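Local coordinates for extracellular solute-binding protein family 1 (Arthrobacter chlorophenolicus, PDB 4R2F) that binds the glucose disaccharide laminaribiose and probably delivers it to an ABC-type sugar importer, at residues W77-F80 and Y81-F84; P320-E323 and A324-E327; V350-S353 and I354-P358; I376-T379 and F380-G384; Q402-Q405 and T406-G410. All blocks are in the same frame, centred on the assembly; numbering follows the deposited sequence.

Overall arrangement
Contacts 1 and 4 lie near the bound disaccharide, their centres about 15 and 13 Å from the centre of the chain. Contact 4 is buried round a turn after strand 377-378, while contact 1 starts helix 80-89 and sets an indole against a glucose. Contacts 2, 3 and 5 lie farther out and are partly buried. Contacts 2 and 5 take opposite ends of their helices: 2 caps the start of helix 322-335 with a serine and 5 finishes helix 398-408 at a glycine, their centres about 43 Å apart. Contact 3 is a weakly bonded helical turn. Contact 5 adds a CH-pi pair; hydroxyls bonded to the main chain accept in 2 and 4, donate in 3 and 5.

Contact 1 (W77-F80 and Y81-F84); sequences WNNF and YQTF. With BGC (beta-D-glucopyranose), chain B.
One side of the laminaribiose pocket is formed by Trp-77, whose indole lies against a beta-D-glucopyranose just ahead of helix 80-89. Glucose O4 sits over the middle of one indole face, 3.7 Å above its plane, and the sugar's C5 comes within 3.6 Å of Trp-77 NE1. A broad aromatic face suits the C-H patches of a pyranose, as in many carbohydrate-binding proteins. The ring is kept from turning by a hydrogen bond from NE1 to the carbonyl of Pro-46, and Trp-47 meets it edge-to-face. An alanine here would remove the indole, and the glucose would probably lose this apolar wall while the Pro-46 carbonyl lost its donor. At the edge of the indole comes Phe-80, CD1 in the indole plane, and Trp-77 CZ3 stands over the centre of the Phe-80 ring, 4.2 Å above its plane. With chi1 at 80°, Phe-80 holds CG between its own N and carbonyl carbon, which keeps the ring close to the backbone of Tyr-81. The chain enters the helix through a type II turn, Trp-77 to Phe-80, with Asn-79 at the N-cap. The Asn-79 side chain makes no capping bond, while the main-chain Asn-79 O receives Thr-83 N at 3.0 Å. Water joins Asn-79 OD1 to Gln-82 N, and another water links Asn-78 O with Thr-83 OG1. One turn on, Phe-84 brings its ring edge to Phe-80 O, CD2 lying 3.2 Å from that oxygen in the ring plane, and its side chain packs on Phe-107 of helix 103-109.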
loop_
_atom_site.group_PDB
_atom_site.type_symbol
_atom_site.label_atom_id
_atom_site.label_comp_id
_atom_site.label_asym_id
_atom_site.label_seq_id
_atom_site.Cartn_x
_atom_site.Cartn_y
_atom_site.Cartn_z
ATOM N N TRP A 77 -3.189 10.971 5.447
ATOM C CA TRP A 77 -2.136 10.499 4.585
ATOM C C TRP A 77 -1.223 11.615 4.064
ATOM O O TRP A 77 -0.018 11.392 3.908
ATOM C CB TRP A 77 -2.708 9.722 3.410
ATOM C CG TRP A 77 -3.061 8.333 3.759
ATOM C CD1 TRP A 77 -4.306 7.777 3.769
ATOM C CD2 TRP A 77 -2.158 7.307 4.164
ATOM N NE1 TRP A 77 -4.233 6.456 4.155
ATOM C CE2 TRP A 77 -2.923 6.145 4.399
ATOM C CE3 TRP A 77 -0.770 7.249 4.336
ATOM C CZ2 TRP A 77 -2.344 4.953 4.811
ATOM C CZ3 TRP A 77 -0.197 6.067 4.741
ATOM C CH2 TRP A 77 -0.977 4.939 4.988
ATOM N N ASN A 78 -1.759 12.800 3.779
ATOM C CA ASN A 78 -0.913 13.830 3.153
ATOM C C ASN A 78 0.202 14.233 4.109
ATOM O O ASN A 78 -0.054 14.579 5.276
ATOM C CB ASN A 78 -1.705 15.058 2.730
ATOM C CG ASN A 78 -0.930 15.927 1.737
ATOM O OD1 ASN A 78 -0.502 15.466 0.668
ATOM N ND2 ASN A 78 -0.737 17.176 2.088
ATOM N N ASN A 79 1.437 14.127 3.631
ATOM C CA ASN A 79 2.588 14.542 4.419
ATOM C C ASN A 79 2.794 13.688 5.690
ATOM O O ASN A 79 3.439 14.133 6.652
ATOM C CB ASN A 79 2.445 16.039 4.808
ATOM C CG ASN A 79 3.778 16.782 4.815
ATOM O OD1 ASN A 79 4.731 16.379 4.157
ATOM N ND2 ASN A 79 3.844 17.867 5.558
ATOM N N PHE A 80 2.282 12.457 5.690
ATOM C CA PHE A 80 2.332 11.601 6.892
ATOM C C PHE A 80 3.771 11.362 7.377
ATOM O O PHE A 80 4.025 11.270 8.573
ATOM C CB PHE A 80 1.645 10.252 6.637
ATOM C CG PHE A 80 2.495 9.272 5.888
ATOM C CD1 PHE A 80 2.549 9.294 4.502
ATOM C CD2 PHE A 80 3.253 8.316 6.565
ATOM C CE1 PHE A 80 3.353 8.406 3.809
ATOM C CE2 PHE A 80 4.065 7.421 5.861
ATOM C CZ PHE A 80 4.111 7.464 4.491
ATOM N N TYR A 81 4.709 11.251 6.449
ATOM C CA TYR A 81 6.106 10.990 6.808
ATOM C C TYR A 81 6.623 12.091 7.724
ATOM O O TYR A 81 7.230 11.836 8.768
ATOM C CB TYR A 81 6.955 10.879 5.526
ATOM C CG TYR A 81 8.441 10.525 5.674
ATOM C CD1 TYR A 81 8.841 9.337 6.271
ATOM C CD2 TYR A 81 9.438 11.363 5.151
ATOM C CE1 TYR A 81 10.182 9.000 6.380
ATOM C CE2 TYR A 81 10.780 11.033 5.251
ATOM C CZ TYR A 81 11.145 9.848 5.869
ATOM O OH TYR A 81 12.469 9.492 5.982
ATOM N N GLN A 82 6.327 13.322 7.337
ATOM C CA GLN A 82 6.767 14.494 8.061
ATOM C C GLN A 82 5.988 14.622 9.361
ATOM O O GLN A 82 6.556 15.014 10.380
ATOM C CB GLN A 82 6.589 15.747 7.171
ATOM C CG GLN A 82 6.664 17.093 7.888
ATOM C CD GLN A 82 8.054 17.436 8.376
ATOM O OE1 GLN A 82 9.040 16.808 7.984
ATOM N NE2 GLN A 82 8.141 18.450 9.235
ATOM N N THR A 83 4.694 14.309 9.331
ATOM C CA THR A 83 3.872 14.373 10.544
ATOM C C THR A 83 4.462 13.491 11.666
ATOM O O THR A 83 4.736 13.971 12.778
ATOM C CB THR A 83 2.421 13.976 10.255
ATOM O OG1 THR A 83 1.904 14.781 9.182
ATOM C CG2 THR A 83 1.577 14.130 11.484
ATOM N N PHE A 84 4.705 12.219 11.360
ATOM C CA PHE A 84 5.403 11.318 12.300
ATOM C C PHE A 84 6.824 11.752 12.653
ATOM O O PHE A 84 7.190 11.746 13.832
ATOM C CB PHE A 84 5.462 9.885 11.754
ATOM C CG PHE A 84 4.172 9.131 11.887
ATOM C CD1 PHE A 84 3.872 8.434 13.055
ATOM C CD2 PHE A 84 3.260 9.101 10.841
ATOM C CE1 PHE A 84 2.684 7.747 13.175
ATOM C CE2 PHE A 84 2.074 8.395 10.959
ATOM C CZ PHE A 84 1.791 7.717 12.119
HETATM C C2 BGC B . -3.727 2.709 0.826
HETATM C C3 BGC B . -2.443 3.466 1.203
HETATM C C4 BGC B . -2.407 4.801 0.446
HETATM C C5 BGC B . -3.725 5.586 0.677
HETATM C C6 BGC B . -3.734 6.968 0.011
HETATM C C1 BGC B . -4.953 3.620 1.019
HETATM O O1 BGC B . -6.147 2.967 0.589
HETATM O O2 BGC B . -3.829 1.515 1.619
HETATM O O3 BGC B . -1.310 2.595 0.939
HETATM O O4 BGC B . -1.320 5.649 0.837
HETATM O O5 BGC B . -4.776 4.793 0.198
HETATM O O6 BGC B . -3.440 6.838 -1.381
HETATM O O HOH W 1 -0.286 13.681 7.980
HETATM O O HOH W 2 6.118 14.045 4.506
#

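Contact 2 (P320-E323 and A324-E327); sequences PSQE and ASEE
Gln-322 reaches over the first turn of its helix to Glu-326: NE2 donates to OE2 over 2.9 Å in an almost straight bond of 170°. The oxygen lies in the amide plane of the glutamine, but the amide arrives from above the carboxylate plane, and the two flat groups stand nearly at right angles. A bend at chi2 (57°) turns the glutamine forward along the helix, toward Glu-326, and makes this reach possible. A glutamine suits the position because its other atom, OE1, faces a water 2.8 Å away, and that water also lies 2.7 Å from Ser-325 OG. The same serine hydroxyl is hydrogen-bonded to Thr-319 OG1, just before the segment. Underneath these side chains is the N-terminus of helix 322-335, with Ser-321 as N-cap. Its OG, anti to the backbone N (chi1 170°), accepts from Ala-324 N at 3.3 Å, and its carbonyl takes Ser-325 N at 3.0 Å. Acidic residues in the first turns, such as Glu-323, are likely to be stabilised by the positive end of the helix dipole. Farther out, Ala-324 is small enough to pack against Ile-40 of strand 40-44. Glu-326 is buried beside Lys-118 and Val-119 of helix 117-126, and Glu-327 forms a salt bridge with Lys-122 of that helix.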
loop_
_atom_site.group_PDB
_atom_site.type_symbol
_atom_site.label_atom_id
_atom_site.label_comp_id
_atom_site.label_asym_id
_atom_site.label_seq_id
_atom_site.Cartn_x
_atom_site.Cartn_y
_atom_site.Cartn_z
ATOM N N PRO A 320 3.779 5.989 28.309
ATOM C CA PRO A 320 3.717 6.056 29.764
ATOM C C PRO A 320 3.995 4.706 30.395
ATOM O O PRO A 320 4.393 4.656 31.543
ATOM C CB PRO A 320 2.266 6.479 30.033
ATOM C CG PRO A 320 1.523 6.017 28.835
ATOM C CD PRO A 320 2.466 6.252 27.696
ATOM N N SER A 321 3.777 3.616 29.663
ATOM C CA SER A 321 4.068 2.272 30.186
ATOM C C SER A 321 4.281 1.295 29.049
ATOM O O SER A 321 3.348 1.047 28.287
ATOM C CB SER A 321 2.894 1.768 31.038
ATOM O OG SER A 321 3.077 0.396 31.353
ATOM N N GLN A 322 5.482 0.720 28.946
ATOM C CA GLN A 322 5.759 -0.269 27.896
ATOM C C GLN A 322 4.922 -1.533 28.028
ATOM O O GLN A 322 4.523 -2.110 27.035
ATOM C CB GLN A 322 7.252 -0.627 27.858
ATOM C CG GLN A 322 7.635 -1.602 26.749
ATOM C CD GLN A 322 7.264 -1.133 25.350
ATOM O OE1 GLN A 322 7.231 0.077 25.059
ATOM N NE2 GLN A 322 7.013 -2.095 24.460
ATOM N N GLU A 323 4.665 -1.977 29.255
ATOM C CA GLU A 323 3.759 -3.095 29.452
ATOM C C GLU A 323 2.375 -2.837 28.888
ATOM O O GLU A 323 1.745 -3.738 28.332
ATOM C CB GLU A 323 3.627 -3.437 30.924
ATOM C CG GLU A 323 4.778 -4.245 31.473
ATOM C CD GLU A 323 4.484 -4.779 32.856
ATOM O OE1 GLU A 323 3.295 -5.042 33.187
ATOM O OE2 GLU A 323 5.464 -4.930 33.606
ATOM N N ALA A 324 1.886 -1.621 29.067
ATOM C CA ALA A 324 0.575 -1.265 28.550
ATOM C C ALA A 324 0.571 -1.184 27.019
ATOM O O ALA A 324 -0.381 -1.637 26.384
ATOM C CB ALA A 324 0.104 0.056 29.159
ATOM N N SER A 325 1.605 -0.602 26.426
ATOM C CA SER A 325 1.724 -0.616 24.966
ATOM C C SER A 325 1.570 -2.071 24.473
ATOM O O SER A 325 0.791 -2.347 23.578
ATOM C CB SER A 325 3.065 -0.047 24.523
ATOM O OG SER A 325 3.157 1.332 24.800
ATOM N N GLU A 326 2.271 -2.991 25.132
ATOM C CA GLU A 326 2.294 -4.395 24.741
ATOM C C GLU A 326 0.940 -5.040 24.906
ATOM O O GLU A 326 0.485 -5.747 24.024
ATOM C CB GLU A 326 3.359 -5.144 25.536
ATOM C CG GLU A 326 4.733 -4.789 25.025
ATOM C CD GLU A 326 5.856 -5.033 26.000
ATOM O OE1 GLU A 326 5.636 -5.437 27.173
ATOM O OE2 GLU A 326 6.993 -4.826 25.553
ATOM N N GLU A 327 0.284 -4.772 26.026
ATOM C CA GLU A 327 -1.072 -5.261 26.230
ATOM C C GLU A 327 -2.033 -4.723 25.183
ATOM O O GLU A 327 -2.865 -5.475 24.669
ATOM C CB GLU A 327 -1.590 -4.902 27.629
ATOM C CG GLU A 327 -0.980 -5.722 28.768
ATOM C CD GLU A 327 -1.156 -7.236 28.624
ATOM O OE1 GLU A 327 -2.282 -7.714 28.358
ATOM O OE2 GLU A 327 -0.156 -7.958 28.807
HETATM O O HOH W 3 5.495 1.488 23.446
#

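Contact 3 (V350-S353 and I354-P358); sequences VFKS and ITEMP
This is a local contact round one weakly bonded helical turn, 352-355, which follows strand 348-349 and brings Phe-351 and Lys-352 against Ile-354, Thr-355 and Glu-356. The threonine closes the turn: with chi1 at 67° its OG1 sits between the backbone N and the carbonyl carbon, and donates to Lys-352 O over a short 2.6 Å. A valine in its place would probably leave Lys-352 O with little but the weak bond from Glu-356 N on this side of the turn. Thr-355 N adds a proper helical bond to Phe-351 O at 3.2 Å. On the buried side Ile-354 CD1 lies 3.9 Å from Phe-351 CB and near the edge of that ring, a branched aliphatic filling the corner beside an aromatic. On the exposed side Glu-356 crosses the lysine chain at a slant, OE2 3.4 Å from Lys-352 CE; the charged Lys-352 NZ stays 4.1 Å from the same OE2, too far for a salt bridge. Ser-353 OG bonds to Asp-131 OD2. Phe-351 stacks on Phe-132, while Ile-354 and Met-357 cover Lys-337 of helix 337-341 and Thr-355 rests on Pro-349 of strand 348-349.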
loop_
_atom_site.group_PDB
_atom_site.type_symbol
_atom_site.label_atom_id
_atom_site.label_comp_id
_atom_site.label_asym_id
_atom_site.label_seq_id
_atom_site.Cartn_x
_atom_site.Cartn_y
_atom_site.Cartn_z
ATOM N N VAL A 350 -3.338 -10.974 7.582
ATOM C CA VAL A 350 -2.080 -11.704 7.786
ATOM C C VAL A 350 -2.288 -12.949 8.669
ATOM O O VAL A 350 -1.318 -13.626 9.048
ATOM C CB VAL A 350 -0.974 -10.826 8.413
ATOM C CG1 VAL A 350 -0.603 -9.688 7.460
ATOM C CG2 VAL A 350 -1.377 -10.309 9.793
ATOM N N PHE A 351 -3.545 -13.220 8.983
ATOM C CA PHE A 351 -3.926 -14.345 9.833
ATOM C C PHE A 351 -4.736 -15.349 9.038
ATOM O O PHE A 351 -5.703 -14.996 8.373
ATOM C CB PHE A 351 -4.742 -13.867 11.024
ATOM C CG PHE A 351 -3.930 -13.138 12.057
ATOM C CD1 PHE A 351 -2.924 -13.789 12.760
ATOM C CD2 PHE A 351 -4.174 -11.807 12.339
ATOM C CE1 PHE A 351 -2.175 -13.113 13.710
ATOM C CE2 PHE A 351 -3.424 -11.130 13.282
ATOM C CZ PHE A 351 -2.417 -11.783 13.965
ATOM N N LYS A 352 -4.335 -16.613 9.139
ATOM C CA LYS A 352 -4.960 -17.710 8.384
ATOM C C LYS A 352 -6.474 -17.842 8.620
ATOM O O LYS A 352 -7.240 -18.017 7.668
ATOM C CB LYS A 352 -4.255 -19.033 8.713
ATOM C CG LYS A 352 -4.803 -20.208 7.942
ATOM C CD LYS A 352 -3.816 -21.355 7.871
ATOM C CE LYS A 352 -4.143 -22.241 6.680
ATOM N NZ LYS A 352 -3.780 -23.657 6.925
ATOM N N SER A 353 -6.898 -17.738 9.882
ATOM C CA SER A 353 -8.307 -17.843 10.222
ATOM C C SER A 353 -9.128 -16.778 9.513
ATOM O O SER A 353 -10.252 -17.032 9.103
ATOM C CB SER A 353 -8.516 -17.719 11.733
ATOM O OG SER A 353 -7.937 -16.522 12.243
ATOM N N ILE A 354 -8.579 -15.576 9.378
ATOM C CA ILE A 354 -9.318 -14.497 8.719
ATOM C C ILE A 354 -9.423 -14.796 7.225
ATOM O O ILE A 354 -10.472 -14.573 6.622
ATOM C CB ILE A 354 -8.683 -13.117 8.961
ATOM C CG1 ILE A 354 -8.603 -12.845 10.462
ATOM C CG2 ILE A 354 -9.527 -12.049 8.285
ATOM C CD1 ILE A 354 -7.894 -11.564 10.869
ATOM N N THR A 355 -8.357 -15.336 6.637
ATOM C CA THR A 355 -8.388 -15.706 5.203
ATOM C C THR A 355 -9.349 -16.849 4.899
ATOM O O THR A 355 -9.650 -17.100 3.742
ATOM C CB THR A 355 -7.017 -16.172 4.636
ATOM O OG1 THR A 355 -6.640 -17.422 5.233
ATOM C CG2 THR A 355 -5.926 -15.129 4.835
ATOM N N GLU A 356 -9.800 -17.552 5.930
ATOM C CA GLU A 356 -10.778 -18.634 5.787
ATOM C C GLU A 356 -12.181 -18.256 6.242
ATOM O O GLU A 356 -13.098 -19.067 6.219
ATOM C CB GLU A 356 -10.283 -19.814 6.604
ATOM C CG GLU A 356 -8.985 -20.373 6.042
ATOM C CD GLU A 356 -8.410 -21.492 6.886
ATOM O OE1 GLU A 356 -8.801 -21.605 8.067
ATOM O OE2 GLU A 356 -7.568 -22.257 6.367
ATOM N N MET A 357 -12.351 -16.999 6.626
ATOM C CA MET A 357 -13.606 -16.518 7.160
ATOM C C MET A 357 -14.595 -16.502 5.993
ATOM O O MET A 357 -14.246 -16.120 4.888
ATOM C CB MET A 357 -13.371 -15.129 7.794
ATOM C CG MET A 357 -14.570 -14.316 8.207
ATOM S SD MET A 357 -14.035 -12.677 8.740
ATOM C CE MET A 357 -13.057 -13.143 10.145
ATOM N N PRO A 358 -15.825 -16.966 6.224
ATOM C CA PRO A 358 -16.840 -16.969 5.183
ATOM C C PRO A 358 -16.986 -15.648 4.436
ATOM O O PRO A 358 -17.153 -15.633 3.216
ATOM C CB PRO A 358 -18.117 -17.275 5.962
ATOM C CG PRO A 358 -17.649 -18.160 7.074
ATOM C CD PRO A 358 -16.271 -17.682 7.436
#

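Contact 4 (I376-T379 and F380-G384); sequences IAKT and FASQG
Ser-382 turns back over Lys-378, its OG lying 3.2 Å from the lysine CB and running beside the first carbons of that long chain. The overlap comes from a type I beta turn, Thr-379 to Ser-382, by which the chain leaves strand 377-378, an element paired in parallel with strand 306-316. Ser-382 N closes the turn on Thr-379 O at 3.1 Å, with an N-H angle of 166°, though the donor stands well above the carbonyl plane. Ser-382 OG also lies close to this carbonyl, and its small side chain suits the close approach to Lys-378 CB. Thr-379 makes an ST turn inside the beta turn: chi1 of 73° holds OG1 between the backbone N and the carbonyl carbon, facing forward along the chain, where it accepts from Ala-381 N at 3.1 Å. Phe-380, at the corner, turns its ring away into the hydrophobic interior. There it meets Phe-309 edge-to-face and packs on Ile-210 of helix 204-215 and Leu-391 of helix 389-396, and the Phe-380 side chain comes within about 5 Å of a bound glucose. Alanine suits the next position, because its methyl sits close to the hydroxyl, Ala-381 CB being 3.4 Å from Thr-379 OG1.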
loop_
_atom_site.group_PDB
_atom_site.type_symbol
_atom_site.label_atom_id
_atom_site.label_comp_id
_atom_site.label_asym_id
_atom_site.label_seq_id
_atom_site.Cartn_x
_atom_site.Cartn_y
_atom_site.Cartn_z
ATOM N N ILE A 376 2.773 -13.626 -7.081
ATOM C CA ILE A 376 3.750 -12.824 -7.844
ATOM C C ILE A 376 4.092 -11.513 -7.146
ATOM O O ILE A 376 4.722 -10.621 -7.733
ATOM C CB ILE A 376 3.240 -12.537 -9.261
ATOM C CG1 ILE A 376 1.846 -11.896 -9.220
ATOM C CG2 ILE A 376 3.221 -13.837 -10.090
ATOM C CD1 ILE A 376 1.461 -11.253 -10.529
ATOM N N ALA A 377 3.696 -11.417 -5.885
ATOM C CA ALA A 377 3.815 -10.182 -5.134
ATOM C C ALA A 377 5.262 -9.835 -4.784
ATOM O O ALA A 377 6.018 -10.687 -4.383
ATOM C CB ALA A 377 2.998 -10.290 -3.864
ATOM N N LYS A 378 5.621 -8.558 -4.913
ATOM C CA LYS A 378 6.941 -8.040 -4.528
ATOM C C LYS A 378 6.776 -6.697 -3.809
ATOM O O LYS A 378 5.755 -6.016 -3.964
ATOM C CB LYS A 378 7.777 -7.849 -5.780
ATOM C CG LYS A 378 8.273 -9.155 -6.400
ATOM C CD LYS A 378 8.718 -8.913 -7.835
ATOM C CE LYS A 378 9.384 -10.126 -8.475
ATOM N NZ LYS A 378 10.845 -10.152 -8.208
ATOM N N THR A 379 7.763 -6.314 -3.015
ATOM C CA THR A 379 7.711 -5.059 -2.307
ATOM C C THR A 379 8.619 -4.035 -2.976
ATOM O O THR A 379 9.318 -4.321 -3.941
ATOM C CB THR A 379 8.142 -5.191 -0.825
ATOM O OG1 THR A 379 9.574 -5.390 -0.735
ATOM C CG2 THR A 379 7.374 -6.317 -0.119
ATOM N N PHE A 380 8.602 -2.833 -2.428
ATOM C CA PHE A 380 9.541 -1.773 -2.813
ATOM C C PHE A 380 11.025 -2.183 -2.715
ATOM O O PHE A 380 11.857 -1.516 -3.312
ATOM C CB PHE A 380 9.333 -0.561 -1.907
ATOM C CG PHE A 380 8.243 0.401 -2.351
ATOM C CD1 PHE A 380 7.302 0.088 -3.325
ATOM C CD2 PHE A 380 8.153 1.633 -1.721
ATOM C CE1 PHE A 380 6.323 1.009 -3.679
ATOM C CE2 PHE A 380 7.184 2.555 -2.084
ATOM C CZ PHE A 380 6.270 2.237 -3.049
ATOM N N ALA A 381 11.367 -3.225 -1.940
ATOM C CA ALA A 381 12.773 -3.684 -1.836
ATOM C C ALA A 381 13.317 -4.293 -3.119
ATOM O O ALA A 381 14.539 -4.398 -3.309
ATOM C CB ALA A 381 12.928 -4.689 -0.692
ATOM N N SER A 382 12.418 -4.718 -3.994
ATOM C CA SER A 382 12.799 -5.418 -5.203
ATOM C C SER A 382 13.824 -4.616 -5.980
ATOM O O SER A 382 13.698 -3.405 -6.121
ATOM C CB SER A 382 11.584 -5.688 -6.087
ATOM O OG SER A 382 10.747 -6.656 -5.484
ATOM N N GLN A 383 14.843 -5.293 -6.476
ATOM C CA GLN A 383 14.911 -6.761 -6.531
ATOM C C GLN A 383 15.563 -7.434 -5.319
ATOM O O GLN A 383 15.814 -8.623 -5.348
ATOM C CB GLN A 383 15.711 -7.186 -7.763
ATOM C CG GLN A 383 15.432 -6.361 -8.999
ATOM C CD GLN A 383 15.414 -7.213 -10.240
ATOM O OE1 GLN A 383 14.411 -7.859 -10.554
ATOM N NE2 GLN A 383 16.527 -7.230 -10.953
ATOM N N GLY A 384 15.903 -6.675 -4.291
ATOM C CA GLY A 384 16.214 -7.254 -2.997
ATOM C C GLY A 384 14.950 -7.770 -2.336
ATOM O O GLY A 384 13.847 -7.664 -2.888
#

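Contact 5 (Q402-Q405 and T406-G410); sequences QFTQ and TVLTG
Phe-403 offers a face of its ring to Val-407, one helical turn later, whose CG2 stands 3.9 Å above the plane, shifted toward the rim. This is a CH-pi contact, the methyl being 4.2 Å from the ring centroid and 23° off the normal. The Phe-403 ring also stacks with Phe-421 of helix 414-428 and touches Met-209 and Met-213 of helix 204-215, so a large flat side chain fits a place where several helices meet. Valine suits its own place because CG2, anti to the carbonyl carbon, points back along the helix toward the ring. Thr-404 and Leu-408 run side by side in the same way, Thr-404 CG2 lying 3.9 Å from Leu-408 CD1. The threonine's other branch, OG1, is hydrogen-bonded to Asn-206 and to Leu-400 O, so its two branches serve polar and apolar neighbours separately. On the outer side, threonine hydroxyls bond to the main chain. Gln-402 O receives both Thr-406 N at 2.9 Å and Thr-406 OG1 at 3.1 Å, the two donors arriving from opposite faces of the carbonyl plane. Near the end of the helix Thr-409 OG1 donates to Gln-405 O at 2.8 Å, a second donor beside the weakly bonded Thr-409 N. The Gln-405 side chain reaches away instead, its NE2 bonded to Ser-198 O. Gly-410 leaves the helix with positive phi (51°), which suits a residue without a side chain, and its N bonds back to Val-407 O at 3.0 Å, one of two such bonds in the Schellman motif ending helix 398-408.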
loop_
_atom_site.group_PDB
_atom_site.type_symbol
_atom_site.label_atom_id
_atom_site.label_comp_id
_atom_site.label_asym_id
_atom_site.label_seq_id
_atom_site.Cartn_x
_atom_site.Cartn_y
_atom_site.Cartn_z
ATOM N N GLN A 402 7.533 13.512 -6.516
ATOM C CA GLN A 402 7.868 14.436 -7.630
ATOM C C GLN A 402 8.102 13.685 -8.927
ATOM O O GLN A 402 7.641 14.089 -9.996
ATOM C CB GLN A 402 9.065 15.340 -7.205
ATOM C CG GLN A 402 8.668 16.199 -5.996
ATOM C CD GLN A 402 9.745 17.124 -5.422
ATOM O OE1 GLN A 402 9.447 18.034 -4.629
ATOM N NE2 GLN A 402 10.985 16.892 -5.799
ATOM N N PHE A 403 8.757 12.535 -8.833
ATOM C CA PHE A 403 8.899 11.649 -9.985
ATOM C C PHE A 403 7.540 11.306 -10.579
ATOM O O PHE A 403 7.317 11.418 -11.790
ATOM C CB PHE A 403 9.652 10.401 -9.550
ATOM C CG PHE A 403 9.740 9.338 -10.581
ATOM C CD1 PHE A 403 10.437 9.538 -11.763
ATOM C CD2 PHE A 403 9.151 8.108 -10.365
ATOM C CE1 PHE A 403 10.521 8.540 -12.706
ATOM C CE2 PHE A 403 9.255 7.108 -11.298
ATOM C CZ PHE A 403 9.935 7.324 -12.479
ATOM N N THR A 404 6.616 10.916 -9.716
ATOM C CA THR A 404 5.286 10.540 -10.161
ATOM C C THR A 404 4.597 11.701 -10.881
ATOM O O THR A 404 3.966 11.504 -11.912
ATOM C CB THR A 404 4.399 10.063 -8.974
ATOM O OG1 THR A 404 5.055 9.006 -8.263
ATOM C CG2 THR A 404 3.056 9.561 -9.483
ATOM N N GLN A 405 4.676 12.891 -10.310
ATOM C CA GLN A 405 3.941 14.005 -10.864
ATOM C C GLN A 405 4.531 14.409 -12.199
ATOM O O GLN A 405 3.810 14.762 -13.144
ATOM C CB GLN A 405 3.885 15.139 -9.853
ATOM C CG GLN A 405 3.003 14.769 -8.662
ATOM C CD GLN A 405 2.728 15.899 -7.687
ATOM O OE1 GLN A 405 3.537 16.798 -7.512
ATOM N NE2 GLN A 405 1.568 15.854 -7.042
ATOM N N THR A 406 5.845 14.298 -12.295
ATOM C CA THR A 406 6.550 14.526 -13.554
ATOM C C THR A 406 6.117 13.568 -14.653
ATOM O O THR A 406 5.860 13.982 -15.794
ATOM C CB THR A 406 8.077 14.439 -13.310
ATOM O OG1 THR A 406 8.491 15.606 -12.581
ATOM C CG2 THR A 406 8.859 14.332 -14.588
ATOM N N VAL A 407 6.023 12.284 -14.329
ATOM C CA VAL A 407 5.627 11.309 -15.335
ATOM C C VAL A 407 4.161 11.512 -15.744
ATOM O O VAL A 407 3.817 11.463 -16.936
ATOM C CB VAL A 407 5.863 9.875 -14.833
ATOM C CG1 VAL A 407 5.292 8.860 -15.801
ATOM C CG2 VAL A 407 7.351 9.625 -14.620
ATOM N N LEU A 408 3.306 11.738 -14.754
ATOM C CA LEU A 408 1.870 11.816 -15.004
ATOM C C LEU A 408 1.472 13.100 -15.769
ATOM O O LEU A 408 0.362 13.188 -16.290
ATOM C CB LEU A 408 1.087 11.684 -13.689
ATOM C CG LEU A 408 1.009 10.296 -13.036
ATOM C CD1 LEU A 408 0.095 10.323 -11.834
ATOM C CD2 LEU A 408 0.578 9.203 -14.013
ATOM N N THR A 409 2.383 14.078 -15.838
ATOM C CA THR A 409 2.211 15.267 -16.709
ATOM C C THR A 409 3.058 15.275 -17.981
ATOM O O THR A 409 3.027 16.255 -18.739
ATOM C CB THR A 409 2.517 16.571 -15.956
ATOM O OG1 THR A 409 3.808 16.488 -15.339
ATOM C CG2 THR A 409 1.463 16.847 -14.912
ATOM N N GLY A 410 3.809 14.197 -18.219
ATOM C CA GLY A 410 4.748 14.108 -19.335
ATOM C C GLY A 410 5.706 15.291 -19.447
ATOM O O GLY A 410 6.000 15.788 -20.543
#